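Local atomic coordinates of GTP cyclohydrolase 1 type 2 homolog (Escherichia coli, Escherichia coli O157:H7, PDB entry 1NMP), a protein that probably protects cells from radiation damage and may take part in degrading radiation-damaged nucleotides, working as a metal-binding, ring-shaped hexamer. Residues A[27-32]-A[84-89]; A[38-43]-A[236-241]. One frame throughout, in Å; residues are numbered along the deposited sequence.

Both contacts involve the same five-stranded mixed sheet, whose outermost strands within the chain are 26-29 and 237-240. Interaction 1 sets the end of the first of these, and the loop that leaves it, against the last turn of helix 77-88; it is small, partly buried, lies away from the metal site and relies on a few side-chain contacts. Interaction 2 joins the other outer strand to its neighbour 37-41 by parallel backbone hydrogen bonding, with largely buried, mainly apolar side chains around Ile38 and Val238, and runs on toward the metal site. Strands 26-29 and 37-41 follow each other in the chain, yet the two contacts do not touch, their nearest atoms being about 9 Å apart.

Interaction 1 of 2, residues A[27-32]-A[84-89]; sequences LQVEGK and KTLLAN
Lys32 NZ forms a salt bridge with Asp58, and on the way there the side chain passes the end of helix 77-88, where Lys32 CE, its nearest atom to the backbone O of Asn89, lies 4.3 Å from that oxygen. The tightest part of the contact is apolar. Val29 CG1 meets Leu87 CD2 at 3.3 Å, closer than ordinary van der Waals packing, and the two side chains cross at about a right angle. With CG1 anti to the backbone N (chi1 -172°), this branch of Val29 makes the closest approach to the helix, and it also lies 4.4 Å from Leu86 CB. Helix 77-88 is the connection of a beta-alpha-beta crossover from strand 59-62 to the parallel strand 92-95, and here its last turn meets the neighbouring edge strand. That edge carries a classic beta bulge, Gln28 and Val29 both facing Leu93, which Leu86 also touches from the helix. Beyond the bulge, Leu87 CD2 approaches the backbone O of Glu30 at 4.0 Å, while the side chain of Asn92 hydrogen-bonds Gly31 N and Lys32 O.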
# COMPACT_ATOMS: atom_id res chain seq x y z
N LEU A 27 23.91 -43.34 9.59
CA LEU A 27 24.17 -43.17 8.14
C LEU A 27 22.88 -43.56 7.46
O LEU A 27 22.46 -44.73 7.55
CB LEU A 27 25.28 -44.10 7.68
CG LEU A 27 26.34 -43.68 6.68
CD1 LEU A 27 26.81 -44.94 6.01
CD2 LEU A 27 25.92 -42.74 5.67
N GLN A 28 22.25 -42.61 6.77
CA GLN A 28 20.94 -42.90 6.09
C GLN A 28 21.13 -43.22 4.59
O GLN A 28 20.39 -44.02 3.96
CB GLN A 28 19.99 -41.71 6.26
CG GLN A 28 19.33 -41.65 7.63
CD GLN A 28 18.45 -40.47 7.76
OE1 GLN A 28 18.10 -39.85 6.75
NE2 GLN A 28 18.04 -40.14 9.01
N VAL A 29 22.13 -42.56 4.01
CA VAL A 29 22.44 -42.81 2.63
C VAL A 29 23.96 -42.92 2.51
O VAL A 29 24.71 -41.94 2.78
CB VAL A 29 21.89 -41.69 1.76
CG1 VAL A 29 22.07 -42.07 0.23
CG2 VAL A 29 20.37 -41.45 2.13
N GLU A 30 24.41 -44.10 2.09
CA GLU A 30 25.85 -44.35 1.94
C GLU A 30 26.41 -43.73 0.67
O GLU A 30 25.80 -43.88 -0.41
CB GLU A 30 26.14 -45.84 1.92
CG GLU A 30 27.65 -46.20 1.71
CD GLU A 30 27.87 -47.72 1.69
OE1 GLU A 30 29.02 -48.21 1.53
OE2 GLU A 30 26.85 -48.42 1.86
N GLY A 31 27.57 -43.06 0.80
CA GLY A 31 28.26 -42.42 -0.32
C GLY A 31 29.72 -42.92 -0.31
O GLY A 31 29.97 -44.05 0.12
N LYS A 32 30.68 -42.11 -0.77
CA LYS A 32 32.09 -42.55 -0.77
C LYS A 32 32.55 -42.94 0.63
O LYS A 32 31.99 -42.48 1.68
CB LYS A 32 33.03 -41.44 -1.34
CG LYS A 32 33.26 -40.24 -0.46
CD LYS A 32 33.98 -39.16 -1.23
CE LYS A 32 32.91 -38.41 -1.99
NZ LYS A 32 33.28 -36.94 -2.07
N LYS A 84 18.89 -38.41 -5.68
CA LYS A 84 19.77 -38.39 -6.82
C LYS A 84 20.93 -37.47 -6.56
O LYS A 84 22.05 -37.81 -6.97
CB LYS A 84 19.01 -37.95 -8.07
CG LYS A 84 19.93 -37.68 -9.25
CD LYS A 84 19.10 -37.33 -10.52
CE LYS A 84 20.04 -37.14 -11.71
NZ LYS A 84 19.31 -36.72 -12.99
N THR A 85 20.73 -36.30 -5.93
CA THR A 85 21.87 -35.38 -5.70
C THR A 85 22.93 -36.03 -4.76
O THR A 85 24.13 -35.86 -4.94
CB THR A 85 21.35 -33.99 -5.13
OG1 THR A 85 20.38 -33.45 -6.07
CG2 THR A 85 22.53 -32.95 -4.97
N LEU A 86 22.47 -36.78 -3.77
CA LEU A 86 23.39 -37.53 -2.89
C LEU A 86 24.03 -38.78 -3.58
O LEU A 86 25.28 -38.95 -3.51
CB LEU A 86 22.68 -38.08 -1.60
CG LEU A 86 22.19 -36.97 -0.63
CD1 LEU A 86 20.96 -37.43 0.21
CD2 LEU A 86 23.36 -36.57 0.27
N LEU A 87 23.25 -39.66 -4.23
CA LEU A 87 23.90 -40.85 -4.71
C LEU A 87 24.80 -40.56 -5.89
O LEU A 87 25.96 -41.03 -5.91
CB LEU A 87 22.85 -41.89 -5.04
CG LEU A 87 21.96 -42.32 -3.86
CD1 LEU A 87 20.81 -43.21 -4.38
CD2 LEU A 87 22.79 -43.07 -2.87
N ALA A 88 24.35 -39.72 -6.83
CA ALA A 88 25.15 -39.41 -8.01
C ALA A 88 26.47 -38.73 -7.68
O ALA A 88 27.40 -38.76 -8.49
CB ALA A 88 24.34 -38.49 -9.02
N ASN A 89 26.54 -38.08 -6.53
CA ASN A 89 27.79 -37.37 -6.12
C ASN A 89 28.59 -38.07 -5.04
O ASN A 89 29.59 -37.53 -4.55
CB ASN A 89 27.49 -35.99 -5.60
CG ASN A 89 26.98 -35.12 -6.63
OD1 ASN A 89 27.69 -34.80 -7.58
ND2 ASN A 89 25.72 -34.76 -6.52

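Interaction 2 of 2, residues A[38-43]-A[236-241]; sequences IVTGVT and LDVTFI
Ile38 and Val238 lie side by side and point the same way, with Ile38 CB 3.8 Å from Val238 CG2. The other branch of Val238, CG1, takes the methyl CG2 of Thr40 at 3.6 Å, the two side chains crossing at about a right angle. Where strand 237-240 begins, Ile38 CD1 presses on Leu236 CD2 at 3.3 Å, tight for two methyl groups. Helix 220-233 packs on this face through Ile223, Ser227 and Leu230; Val39, on the opposite face, meets Ile241 CD1 through CG1 at 3.8 Å, beside Leu48 of helix 46-54. Strands 37-41 and 237-240 are parallel neighbours in a mixed sheet sandwiched here between helices, their short axes inclined by 25°. Ile38 and Thr40 each use both N and O to bond the partner strand: Ile38 with Asp237 O and Thr239 N, Thr40 with Thr239 O and Ile241 N. The last is the shortest, Ile241 N to Thr40 O at 2.7 Å. Chi1 of 65° brings Thr40 OG1 to the edge of the Phe240 ring, in its plane, while the hydroxyl hydrogen-bonds Ser227. Farther out, a water accepts from Val42 N and donates to Ile241 O, close to where Val42 packs beside the probable metal ligands His64 and Glu219.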
# COMPACT_ATOMS: atom_id res chain seq x y z
N ILE A 38 32.71 -32.01 5.48
CA ILE A 38 31.33 -32.19 5.95
C ILE A 38 30.53 -30.89 5.97
O ILE A 38 31.07 -29.85 6.43
CB ILE A 38 31.27 -32.70 7.42
CG1 ILE A 38 31.77 -34.15 7.59
CG2 ILE A 38 29.78 -32.79 7.82
CD1 ILE A 38 33.19 -34.40 7.20
N VAL A 39 29.27 -30.94 5.46
CA VAL A 39 28.35 -29.80 5.45
C VAL A 39 27.19 -30.22 6.31
O VAL A 39 26.70 -31.34 6.17
CB VAL A 39 27.86 -29.43 4.03
CG1 VAL A 39 26.47 -28.72 4.08
CG2 VAL A 39 28.85 -28.45 3.42
N THR A 40 26.76 -29.36 7.22
CA THR A 40 25.67 -29.76 8.14
C THR A 40 24.58 -28.69 8.11
O THR A 40 24.80 -27.57 7.63
CB THR A 40 26.24 -29.94 9.59
OG1 THR A 40 26.68 -28.67 10.07
CG2 THR A 40 27.50 -30.81 9.57
N GLY A 41 23.40 -29.04 8.60
CA GLY A 41 22.32 -28.06 8.65
C GLY A 41 21.15 -28.65 9.42
O GLY A 41 21.19 -29.84 9.79
N VAL A 42 20.11 -27.86 9.63
CA VAL A 42 18.95 -28.38 10.35
C VAL A 42 18.20 -29.54 9.61
O VAL A 42 17.84 -30.54 10.24
CB VAL A 42 17.96 -27.25 10.67
CG1 VAL A 42 16.66 -27.83 11.32
CG2 VAL A 42 18.66 -26.21 11.60
N THR A 43 18.03 -29.43 8.28
CA THR A 43 17.26 -30.44 7.54
C THR A 43 17.90 -30.66 6.20
O THR A 43 18.39 -29.71 5.60
CB THR A 43 15.84 -29.93 7.33
OG1 THR A 43 15.23 -29.83 8.63
CG2 THR A 43 15.00 -30.85 6.38
N LEU A 236 38.33 -33.40 10.72
CA LEU A 236 37.29 -33.15 9.72
C LEU A 236 37.06 -31.64 9.54
O LEU A 236 37.22 -30.85 10.46
CB LEU A 236 35.99 -33.88 10.14
CG LEU A 236 35.92 -35.45 10.14
CD1 LEU A 236 34.78 -35.93 11.08
CD2 LEU A 236 35.65 -35.97 8.71
N ASP A 237 36.71 -31.26 8.30
CA ASP A 237 36.42 -29.88 7.89
C ASP A 237 34.90 -29.75 7.83
O ASP A 237 34.31 -29.97 6.78
CB ASP A 237 37.02 -29.59 6.51
CG ASP A 237 36.35 -28.39 5.84
OD1 ASP A 237 36.59 -27.24 6.30
OD2 ASP A 237 35.52 -28.60 4.88
N VAL A 238 34.27 -29.37 8.95
CA VAL A 238 32.81 -29.24 9.08
C VAL A 238 32.30 -27.77 9.02
O VAL A 238 32.73 -26.89 9.77
CB VAL A 238 32.39 -29.92 10.41
CG1 VAL A 238 30.86 -29.97 10.56
CG2 VAL A 238 33.01 -31.35 10.48
N THR A 239 31.33 -27.52 8.14
CA THR A 239 30.75 -26.19 7.96
C THR A 239 29.21 -26.33 8.22
O THR A 239 28.48 -27.06 7.52
CB THR A 239 30.96 -25.76 6.50
OG1 THR A 239 32.35 -25.82 6.21
CG2 THR A 239 30.43 -24.38 6.23
N PHE A 240 28.74 -25.65 9.24
CA PHE A 240 27.33 -25.65 9.55
C PHE A 240 26.68 -24.60 8.62
O PHE A 240 27.13 -23.43 8.60
CB PHE A 240 27.07 -25.19 11.01
CG PHE A 240 25.60 -24.76 11.24
CD1 PHE A 240 24.56 -25.69 11.11
CD2 PHE A 240 25.25 -23.40 11.54
CE1 PHE A 240 23.19 -25.32 11.27
CE2 PHE A 240 23.84 -23.01 11.71
CZ PHE A 240 22.83 -23.97 11.57
N ILE A 241 25.62 -24.97 7.87
CA ILE A 241 24.96 -23.96 7.07
C ILE A 241 23.51 -23.76 7.54
O ILE A 241 22.68 -24.71 7.55
CB ILE A 241 24.96 -24.32 5.63
CG1 ILE A 241 26.40 -24.38 5.09
CG2 ILE A 241 24.15 -23.27 4.89
CD1 ILE A 241 26.55 -24.96 3.67
O HOH W 1 20.07 -25.32 8.05